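Local coordinates for protein elongation factor 1-gamma 1 (Saccharomyces cerevisiae, PDB 1NHY) that serves as a subunit of the eukaryotic elongation factor 1 complex, probably helping to anchor it to other cellular components, its GST-like domain mediating interaction with eEFB1, at residues A[1-6]-A[24-29]; A[10-15]-A[169-174]; A[98-103]-A[159-164]. All blocks are in the same frame, centred on the assembly; numbering follows the deposited sequence.

Interaction 1. Residues A[1-6]-A[24-29]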
loop_
_atom_site.group_PDB
_atom_site.type_symbol
_atom_site.label_atom_id
_atom_site.label_comp_id
_atom_site.label_asym_id
_atom_site.label_seq_id
_atom_site.Cartn_x
_atom_site.Cartn_y
_atom_site.Cartn_z
HETATM N N MSE A 1 23.636 8.676 -4.960
HETATM C CA MSE A 1 22.214 9.135 -5.069
HETATM C C MSE A 1 21.927 9.567 -6.501
HETATM O O MSE A 1 20.995 10.333 -6.751
HETATM C CB MSE A 1 21.965 10.328 -4.129
HETATM C CG MSE A 1 22.473 10.118 -2.707
HETATM SE SE MSE A 1 21.889 8.396 -1.967
HETATM C CE MSE A 1 23.499 7.351 -2.351
ATOM N N SER A 2 22.733 9.061 -7.431
ATOM C CA SER A 2 22.625 9.397 -8.847
ATOM C C SER A 2 21.247 9.259 -9.476
ATOM O O SER A 2 20.857 10.062 -10.324
ATOM C CB SER A 2 23.604 8.543 -9.647
ATOM O OG SER A 2 23.218 7.180 -9.629
ATOM N N GLN A 3 20.514 8.236 -9.064
ATOM C CA GLN A 3 19.199 7.979 -9.622
ATOM C C GLN A 3 18.052 8.850 -9.144
ATOM O O GLN A 3 16.919 8.686 -9.600
ATOM C CB GLN A 3 18.844 6.524 -9.417
ATOM C CG GLN A 3 19.672 5.621 -10.272
ATOM C CD GLN A 3 18.965 4.329 -10.552
ATOM O OE1 GLN A 3 18.701 3.548 -9.636
ATOM N NE2 GLN A 3 18.635 4.093 -11.823
ATOM N N GLY A 4 18.330 9.771 -8.228
ATOM C CA GLY A 4 17.275 10.642 -7.758
ATOM C C GLY A 4 16.970 10.578 -6.282
ATOM O O GLY A 4 17.536 9.781 -5.545
ATOM N N THR A 5 16.044 11.423 -5.863
ATOM C CA THR A 5 15.654 11.501 -4.472
ATOM C C THR A 5 14.161 11.279 -4.256
ATOM O O THR A 5 13.326 11.755 -5.019
ATOM C CB THR A 5 16.028 12.862 -3.914
ATOM O OG1 THR A 5 17.441 13.053 -4.068
ATOM C CG2 THR A 5 15.646 12.968 -2.445
ATOM N N LEU A 6 13.823 10.562 -3.195
ATOM C CA LEU A 6 12.435 10.298 -2.900
ATOM C C LEU A 6 12.014 10.938 -1.588
ATOM O O LEU A 6 12.254 10.382 -0.527
ATOM C CB LEU A 6 12.211 8.788 -2.840
ATOM C CG LEU A 6 10.924 8.270 -2.179
ATOM C CD1 LEU A 6 9.686 8.854 -2.860
ATOM C CD2 LEU A 6 10.917 6.746 -2.242
ATOM N N LEU A 24 14.815 -3.084 -4.190
ATOM C CA LEU A 24 15.352 -3.087 -5.540
ATOM C C LEU A 24 16.758 -2.518 -5.553
ATOM O O LEU A 24 17.429 -2.506 -6.585
ATOM C CB LEU A 24 14.456 -2.290 -6.477
ATOM C CG LEU A 24 13.087 -2.913 -6.764
ATOM C CD1 LEU A 24 12.461 -2.113 -7.889
ATOM C CD2 LEU A 24 13.202 -4.387 -7.159
ATOM N N LYS A 25 17.209 -2.071 -4.385
ATOM C CA LYS A 25 18.531 -1.487 -4.239
ATOM C C LYS A 25 18.697 -0.307 -5.189
ATOM O O LYS A 25 19.769 -0.098 -5.756
ATOM C CB LYS A 25 19.618 -2.529 -4.517
ATOM C CG LYS A 25 19.792 -3.590 -3.436
ATOM C CD LYS A 25 21.267 -3.990 -3.337
ATOM C CE LYS A 25 21.534 -5.131 -2.341
ATOM N NZ LYS A 25 23.020 -5.378 -2.154
ATOM N N LEU A 26 17.626 0.455 -5.373
ATOM C CA LEU A 26 17.685 1.607 -6.251
ATOM C C LEU A 26 18.650 2.622 -5.651
ATOM O O LEU A 26 18.742 2.759 -4.429
ATOM C CB LEU A 26 16.295 2.224 -6.403
ATOM C CG LEU A 26 15.306 1.321 -7.132
ATOM C CD1 LEU A 26 13.916 1.942 -7.105
ATOM C CD2 LEU A 26 15.776 1.120 -8.562
ATOM N N ASP A 27 19.374 3.321 -6.514
ATOM C CA ASP A 27 20.321 4.319 -6.067
ATOM C C ASP A 27 19.583 5.623 -5.803
ATOM O O ASP A 27 20.034 6.714 -6.166
ATOM C CB ASP A 27 21.361 4.543 -7.141
ATOM C CG ASP A 27 22.597 5.241 -6.613
ATOM O OD1 ASP A 27 22.475 6.122 -5.716
ATOM O OD2 ASP A 27 23.696 4.903 -7.110
ATOM N N VAL A 28 18.438 5.499 -5.158
ATOM C CA VAL A 28 17.613 6.649 -4.869
ATOM C C VAL A 28 17.707 7.042 -3.401
ATOM O O VAL A 28 17.623 6.189 -2.514
ATOM C CB VAL A 28 16.155 6.341 -5.235
ATOM C CG1 VAL A 28 15.283 7.548 -4.983
ATOM C CG2 VAL A 28 16.095 5.897 -6.684
ATOM N N LYS A 29 17.885 8.337 -3.159
ATOM C CA LYS A 29 17.974 8.889 -1.814
ATOM C C LYS A 29 16.599 9.040 -1.200
ATOM O O LYS A 29 15.718 9.658 -1.796
ATOM C CB LYS A 29 18.619 10.264 -1.871
ATOM C CG LYS A 29 18.469 11.085 -0.589
ATOM C CD LYS A 29 19.147 12.445 -0.756
ATOM C CE LYS A 29 19.256 13.189 0.569
ATOM N NZ LYS A 29 19.756 14.596 0.402
#

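Interaction 2. Residues A[10-15]-A[169-174]. With SO4 (sulfate ion), chain B.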
loop_
_atom_site.group_PDB
_atom_site.type_symbol
_atom_site.label_atom_id
_atom_site.label_comp_id
_atom_site.label_asym_id
_atom_site.label_seq_id
_atom_site.Cartn_x
_atom_site.Cartn_y
_atom_site.Cartn_z
ATOM N N PHE A 10 6.694 8.978 6.844
ATOM C CA PHE A 10 6.231 7.644 7.173
ATOM C C PHE A 10 4.708 7.570 7.269
ATOM O O PHE A 10 4.122 7.577 8.347
ATOM C CB PHE A 10 6.896 7.181 8.466
ATOM C CG PHE A 10 8.360 6.857 8.311
ATOM C CD1 PHE A 10 8.785 5.534 8.217
ATOM C CD2 PHE A 10 9.317 7.872 8.258
ATOM C CE1 PHE A 10 10.146 5.219 8.076
ATOM C CE2 PHE A 10 10.681 7.575 8.115
ATOM C CZ PHE A 10 11.094 6.245 8.026
ATOM N N ARG A 11 4.083 7.544 6.100
ATOM C CA ARG A 11 2.638 7.434 5.968
ATOM C C ARG A 11 2.491 6.194 5.113
ATOM O O ARG A 11 3.359 5.901 4.288
ATOM C CB ARG A 11 2.056 8.644 5.233
ATOM C CG ARG A 11 1.127 9.492 6.093
ATOM C CD ARG A 11 0.687 10.770 5.380
ATOM N NE ARG A 11 0.170 11.763 6.325
ATOM C CZ ARG A 11 0.035 13.062 6.057
ATOM N NH1 ARG A 11 0.376 13.555 4.867
ATOM N NH2 ARG A 11 -0.424 13.878 6.994
ATOM N N ILE A 12 1.411 5.458 5.311
ATOM C CA ILE A 12 1.205 4.248 4.541
ATOM C C ILE A 12 1.535 4.398 3.045
ATOM O O ILE A 12 2.227 3.543 2.467
ATOM C CB ILE A 12 -0.235 3.754 4.714
ATOM C CG1 ILE A 12 -0.379 3.105 6.078
ATOM C CG2 ILE A 12 -0.577 2.710 3.668
ATOM C CD1 ILE A 12 0.414 1.819 6.199
ATOM N N ARG A 13 1.064 5.482 2.419
ATOM C CA ARG A 13 1.316 5.694 0.994
ATOM C C ARG A 13 2.805 5.790 0.655
ATOM O O ARG A 13 3.192 5.768 -0.510
ATOM C CB ARG A 13 0.591 6.951 0.501
ATOM C CG ARG A 13 1.094 8.233 1.097
ATOM C CD ARG A 13 0.261 9.421 0.653
ATOM N NE ARG A 13 0.488 10.551 1.554
ATOM C CZ ARG A 13 -0.102 11.743 1.456
ATOM N NH1 ARG A 13 -0.977 11.984 0.480
ATOM N NH2 ARG A 13 0.187 12.701 2.334
ATOM N N THR A 14 3.641 5.876 1.679
ATOM C CA THR A 14 5.070 5.975 1.470
ATOM C C THR A 14 5.783 4.652 1.659
ATOM O O THR A 14 6.894 4.456 1.186
ATOM C CB THR A 14 5.674 6.970 2.434
ATOM O OG1 THR A 14 5.336 8.292 2.009
ATOM C CG2 THR A 14 7.173 6.812 2.482
ATOM N N TRP A 15 5.134 3.736 2.347
ATOM C CA TRP A 15 5.750 2.460 2.617
ATOM C C TRP A 15 6.303 1.739 1.394
ATOM O O TRP A 15 7.510 1.491 1.317
ATOM C CB TRP A 15 4.759 1.577 3.369
ATOM C CG TRP A 15 4.451 2.076 4.764
ATOM C CD1 TRP A 15 4.640 3.344 5.258
ATOM C CD2 TRP A 15 3.862 1.325 5.823
ATOM N NE1 TRP A 15 4.201 3.421 6.557
ATOM C CE2 TRP A 15 3.718 2.196 6.928
ATOM C CE3 TRP A 15 3.434 -0.006 5.947
ATOM C CZ2 TRP A 15 3.168 1.778 8.135
ATOM C CZ3 TRP A 15 2.882 -0.421 7.150
ATOM C CH2 TRP A 15 2.755 0.467 8.227
ATOM N N PHE A 169 -4.569 -2.675 3.460
ATOM C CA PHE A 169 -5.141 -3.495 4.513
ATOM C C PHE A 169 -4.638 -3.108 5.899
ATOM O O PHE A 169 -5.388 -3.151 6.870
ATOM C CB PHE A 169 -4.822 -4.949 4.237
ATOM C CG PHE A 169 -5.954 -5.697 3.624
ATOM C CD1 PHE A 169 -7.070 -6.009 4.384
ATOM C CD2 PHE A 169 -5.912 -6.107 2.288
ATOM C CE1 PHE A 169 -8.139 -6.731 3.833
ATOM C CE2 PHE A 169 -6.979 -6.829 1.726
ATOM C CZ PHE A 169 -8.095 -7.139 2.503
ATOM N N THR A 170 -3.370 -2.723 5.991
ATOM C CA THR A 170 -2.783 -2.322 7.263
ATOM C C THR A 170 -3.752 -1.629 8.244
ATOM O O THR A 170 -4.246 -2.273 9.172
ATOM C CB THR A 170 -1.565 -1.460 6.984
ATOM O OG1 THR A 170 -0.663 -2.224 6.173
ATOM C CG2 THR A 170 -0.872 -1.065 8.260
ATOM N N ARG A 171 -4.043 -0.346 8.044
ATOM C CA ARG A 171 -4.960 0.368 8.942
ATOM C C ARG A 171 -6.207 -0.435 9.355
ATOM O O ARG A 171 -6.719 -0.269 10.460
ATOM C CB ARG A 171 -5.392 1.687 8.307
ATOM C CG ARG A 171 -4.223 2.600 7.960
ATOM C CD ARG A 171 -3.472 3.101 9.200
ATOM N NE ARG A 171 -2.021 2.962 9.064
ATOM C CZ ARG A 171 -1.125 3.873 9.446
ATOM N NH1 ARG A 171 -1.525 5.015 9.995
ATOM N NH2 ARG A 171 0.175 3.642 9.286
ATOM N N TYR A 172 -6.713 -1.291 8.477
ATOM C CA TYR A 172 -7.872 -2.100 8.845
ATOM C C TYR A 172 -7.475 -3.132 9.914
ATOM O O TYR A 172 -8.212 -3.368 10.870
ATOM C CB TYR A 172 -8.432 -2.814 7.625
ATOM C CG TYR A 172 -9.297 -1.951 6.753
ATOM C CD1 TYR A 172 -10.574 -1.573 7.160
ATOM C CD2 TYR A 172 -8.856 -1.537 5.498
ATOM C CE1 TYR A 172 -11.400 -0.804 6.332
ATOM C CE2 TYR A 172 -9.670 -0.768 4.665
ATOM C CZ TYR A 172 -10.939 -0.407 5.088
ATOM O OH TYR A 172 -11.742 0.330 4.252
ATOM N N PHE A 173 -6.306 -3.746 9.755
ATOM C CA PHE A 173 -5.845 -4.725 10.724
ATOM C C PHE A 173 -5.501 -4.062 12.029
ATOM O O PHE A 173 -5.209 -4.732 13.002
ATOM C CB PHE A 173 -4.617 -5.465 10.214
ATOM C CG PHE A 173 -4.942 -6.558 9.269
ATOM C CD1 PHE A 173 -5.790 -7.587 9.652
ATOM C CD2 PHE A 173 -4.452 -6.531 7.973
ATOM C CE1 PHE A 173 -6.151 -8.575 8.761
ATOM C CE2 PHE A 173 -4.807 -7.517 7.063
ATOM C CZ PHE A 173 -5.666 -8.544 7.458
ATOM N N GLU A 174 -5.529 -2.743 12.061
ATOM C CA GLU A 174 -5.198 -2.042 13.287
ATOM C C GLU A 174 -6.408 -1.481 13.999
ATOM O O GLU A 174 -6.347 -1.207 15.193
ATOM C CB GLU A 174 -4.228 -0.910 12.990
ATOM C CG GLU A 174 -2.964 -1.392 12.357
ATOM C CD GLU A 174 -1.895 -0.323 12.311
ATOM O OE1 GLU A 174 -2.148 0.757 11.724
ATOM O OE2 GLU A 174 -0.797 -0.568 12.865
HETATM S S SO4 B . -1.820 7.205 7.430
HETATM O O1 SO4 B . -1.387 7.142 6.022
HETATM O O2 SO4 B . -2.251 8.582 7.763
HETATM O O3 SO4 B . -2.947 6.259 7.666
HETATM O O4 SO4 B . -0.689 6.828 8.304
#

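Interaction 3. Residues A[98-103]-A[159-164]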
loop_
_atom_site.group_PDB
_atom_site.type_symbol
_atom_site.label_atom_id
_atom_site.label_comp_id
_atom_site.label_asym_id
_atom_site.label_seq_id
_atom_site.Cartn_x
_atom_site.Cartn_y
_atom_site.Cartn_z
ATOM N N ARG A 98 -5.677 -5.134 -12.014
ATOM C CA ARG A 98 -7.006 -5.351 -11.502
ATOM C C ARG A 98 -6.981 -5.218 -9.989
ATOM O O ARG A 98 -7.629 -4.336 -9.429
ATOM C CB ARG A 98 -7.501 -6.725 -11.904
ATOM C CG ARG A 98 -8.828 -7.065 -11.320
ATOM C CD ARG A 98 -9.309 -8.361 -11.892
ATOM N NE ARG A 98 -9.855 -9.209 -10.843
ATOM C CZ ARG A 98 -10.628 -10.263 -11.062
ATOM N NH1 ARG A 98 -10.960 -10.600 -12.321
ATOM N NH2 ARG A 98 -11.063 -10.972 -10.018
ATOM N N TRP A 99 -6.215 -6.072 -9.321
ATOM C CA TRP A 99 -6.155 -5.992 -7.874
ATOM C C TRP A 99 -5.561 -4.690 -7.424
ATOM O O TRP A 99 -6.015 -4.089 -6.441
ATOM C CB TRP A 99 -5.379 -7.158 -7.334
ATOM C CG TRP A 99 -6.139 -8.393 -7.591
ATOM C CD1 TRP A 99 -6.054 -9.198 -8.688
ATOM C CD2 TRP A 99 -7.133 -8.964 -6.738
ATOM N NE1 TRP A 99 -6.933 -10.245 -8.572
ATOM C CE2 TRP A 99 -7.611 -10.126 -7.383
ATOM C CE3 TRP A 99 -7.668 -8.607 -5.484
ATOM C CZ2 TRP A 99 -8.598 -10.945 -6.815
ATOM C CZ3 TRP A 99 -8.641 -9.410 -4.921
ATOM C CH2 TRP A 99 -9.101 -10.571 -5.587
ATOM N N GLN A 100 -4.551 -4.245 -8.163
ATOM C CA GLN A 100 -3.919 -2.976 -7.878
ATOM C C GLN A 100 -5.044 -1.962 -7.705
ATOM O O GLN A 100 -4.963 -1.045 -6.898
ATOM C CB GLN A 100 -3.052 -2.562 -9.053
ATOM C CG GLN A 100 -2.012 -1.563 -8.665
ATOM C CD GLN A 100 -0.919 -2.211 -7.881
ATOM O OE1 GLN A 100 0.026 -2.749 -8.454
ATOM N NE2 GLN A 100 -1.045 -2.200 -6.558
ATOM N N SER A 101 -6.110 -2.150 -8.463
ATOM C CA SER A 101 -7.250 -1.251 -8.413
ATOM C C SER A 101 -8.283 -1.526 -7.316
ATOM O O SER A 101 -8.723 -0.603 -6.628
ATOM C CB SER A 101 -7.930 -1.243 -9.777
ATOM O OG SER A 101 -9.123 -0.486 -9.741
ATOM N N LEU A 102 -8.693 -2.786 -7.174
ATOM C CA LEU A 102 -9.662 -3.181 -6.147
ATOM C C LEU A 102 -9.232 -2.691 -4.770
ATOM O O LEU A 102 -10.050 -2.281 -3.945
ATOM C CB LEU A 102 -9.768 -4.691 -6.091
ATOM C CG LEU A 102 -10.656 -5.299 -7.154
ATOM C CD1 LEU A 102 -10.386 -6.799 -7.271
ATOM C CD2 LEU A 102 -12.098 -5.010 -6.777
ATOM N N ALA A 103 -7.929 -2.762 -4.530
ATOM C CA ALA A 103 -7.363 -2.346 -3.272
ATOM C C ALA A 103 -7.309 -0.840 -3.195
ATOM O O ALA A 103 -7.925 -0.220 -2.328
ATOM C CB ALA A 103 -5.976 -2.916 -3.140
ATOM N N SER A 159 3.407 -9.585 -6.318
ATOM C CA SER A 159 3.382 -8.571 -7.366
ATOM C C SER A 159 3.108 -7.198 -6.787
ATOM O O SER A 159 2.626 -7.057 -5.656
ATOM C CB SER A 159 2.275 -8.888 -8.377
ATOM O OG SER A 159 1.058 -9.212 -7.710
ATOM N N LEU A 160 3.397 -6.181 -7.579
ATOM C CA LEU A 160 3.139 -4.827 -7.156
ATOM C C LEU A 160 1.744 -4.775 -6.521
ATOM O O LEU A 160 1.513 -3.988 -5.598
ATOM C CB LEU A 160 3.183 -3.895 -8.350
ATOM C CG LEU A 160 3.637 -2.463 -8.081
ATOM C CD1 LEU A 160 2.841 -1.569 -9.000
ATOM C CD2 LEU A 160 3.435 -2.047 -6.623
ATOM N N ALA A 161 0.814 -5.609 -7.005
ATOM C CA ALA A 161 -0.541 -5.629 -6.442
ATOM C C ALA A 161 -0.516 -5.995 -4.957
ATOM O O ALA A 161 -0.954 -5.221 -4.100
ATOM C CB ALA A 161 -1.410 -6.605 -7.186
ATOM N N ASP A 162 -0.007 -7.181 -4.655
ATOM C CA ASP A 162 0.083 -7.633 -3.277
ATOM C C ASP A 162 0.720 -6.576 -2.403
ATOM O O ASP A 162 0.219 -6.275 -1.326
ATOM C CB ASP A 162 0.913 -8.889 -3.225
ATOM C CG ASP A 162 0.379 -9.947 -4.138
ATOM O OD1 ASP A 162 -0.696 -10.477 -3.814
ATOM O OD2 ASP A 162 1.013 -10.236 -5.178
ATOM N N LEU A 163 1.826 -6.007 -2.866
ATOM C CA LEU A 163 2.484 -4.987 -2.076
ATOM C C LEU A 163 1.529 -3.883 -1.680
ATOM O O LEU A 163 1.310 -3.645 -0.502
ATOM C CB LEU A 163 3.660 -4.399 -2.839
ATOM C CG LEU A 163 4.824 -5.386 -2.969
ATOM C CD1 LEU A 163 5.967 -4.694 -3.684
ATOM C CD2 LEU A 163 5.275 -5.869 -1.594
ATOM N N VAL A 164 0.955 -3.214 -2.667
ATOM C CA VAL A 164 0.031 -2.135 -2.384
ATOM C C VAL A 164 -1.152 -2.602 -1.572
ATOM O O VAL A 164 -1.419 -2.076 -0.494
ATOM C CB VAL A 164 -0.460 -1.511 -3.668
ATOM C CG1 VAL A 164 -1.661 -0.616 -3.395
ATOM C CG2 VAL A 164 0.681 -0.722 -4.290
#

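Interaction 1. Residues A[1-6]-A[24-29]
Asp27 gathers the chain start around its carboxylate. OD1 is met on its syn side by the terminal amine, Met1 N, in a salt bridge of 2.9 Å, while Ser2 OG makes only a weak bond to OD2. Met1, a selenomethionine, is poorly ordered, which makes this end less sure. Asp27 CG stands anti to its own backbone N (chi1 -163°), on the side of the chain start. At the Asp27 backbone, Gln3 OE1 accepts Asp27 N at 3.2 Å through an in-plane lone pair, and Gln3 CG rests on Asp27 CB at 3.7 Å. An alanine at Gln3 would probably leave Asp27 N without this acceptor and open a gap beside Asp27 CB. Further along, the backbones join as parallel strands: Lys29 N donates to Gly4 O at 2.8 Å and Leu6 N to Lys29 O. Thr5 and the Lys29 stem lie side by side on one sheet face; Val28 CG1 packs on Leu6 CB at 3.9 Å, with Val21 of helix 12-24 touching both side chains. This is the first beta-alpha-beta crossover of the thioredoxin-like domain. The salt bridge needs a charged amine on Met1, so it would be absent from protein that begins with acetylated Ser2.

Interaction 2. Residues A[10-15]-A[169-174]
Apolar contact is made by Ile12, Trp15 and Thr170. Ile12 CD1 meets Thr170 CG2 at 3.8 Å, and Thr170 CG2 also lies 3.9 Å from Trp15 CH2, at the far end of the indole; Trp15 and Thr170 reach toward each other tip to tip. Ile12 CD1 also sits over one face of the Trp15 ring, offset toward the rim. Thr170 OG1 turns to other partners, Tyr205 OH and Ala166 O, and the Tyr205 ring meets Trp15 edge-to-face. The segments face each other across the cleft between the two parts of the GST fold: the start of helix 12-24 in the thioredoxin-like part and helix 160-175 in the all-helical part. In enzymes of this family glutathione binds along this cleft. Charged and polar contacts centre on Arg171, whose chain bends at chi2 (-66°) to bring CD round. Its guanidinium lies with Ile12 CG1 and a sulfate oxygen over one face and Trp15 CZ2 at its edge, 3.7 Å from NH2. The sulfate, probably from the crystallisation liquor, places O4 2.6 Å from Arg171 NH1, while its O1 takes a weak bond from Ile12 N at the helix start. Arg171 NE and Glu174 OE1, 3.5 Å apart, pair by charge alone, the oxygen lying well out of the guanidinium plane.

Interaction 3. Residues A[98-103]-A[159-164]
Trp99 CB and Ala161 CB touch at 4.0 Å where two helices of the all-helical GST C-terminal domain, 90-107 and 160-175, run side by side. The short axes approach to 8.3 Å and run nearly parallel, 14° apart. The Trp99 indole leads away from Ala161 to helix 126-147, meeting Phe143 edge-to-face. Gln100 carries most of the contact: CG is anti to the backbone N (chi1 -159°), and the chain then bends at chi2, carrying CD toward the first turn of helix 160-175, where the side chain crosses Leu160 and Val164 at about a right angle. NE2 donates to Leu160 O at 3.3 Å from above the carbonyl plane, the acceptor close to the amide plane, and also rests against Val164 CB and CG2. OE1 faces the Leu160 side chain, nearest to CD1. The amide is thus buried among aliphatic groups. Ala103, one turn on, touches Ala165 and Ile168. Ser159 is the N-cap just before helix 160-175, and its Ser-x-x-Asp pattern is that of the N-capping box known in GSTs; here Asp162 OD2 accepts both Ser159 N, at 2.7 Å, and Ser159 OG. Leu160 O takes Gln100 NE2 and Val164 N from opposite faces of its carbonyl plane.

Interaction 1 lies at the periphery, its centre about 20 Å from the centre of the chain, and is partly exposed; it works through backbone bonds and a charged terminus at the edge of the sheet. Interaction 3 is wholly buried, joining two helices of one domain through apolar side chains and a single amide. Interaction 2 stands between them in character: it joins the two domains with little buried area, mixes aliphatic, aromatic and ionic contacts, and hosts a sulfate. Interactions 2 and 3 share helix 160-175, interaction 3 using its start and interaction 2 its later part, with centres about 14 Å apart. Strand 5-7 of interaction 1 leads along the chain into helix 12-24 of interaction 2.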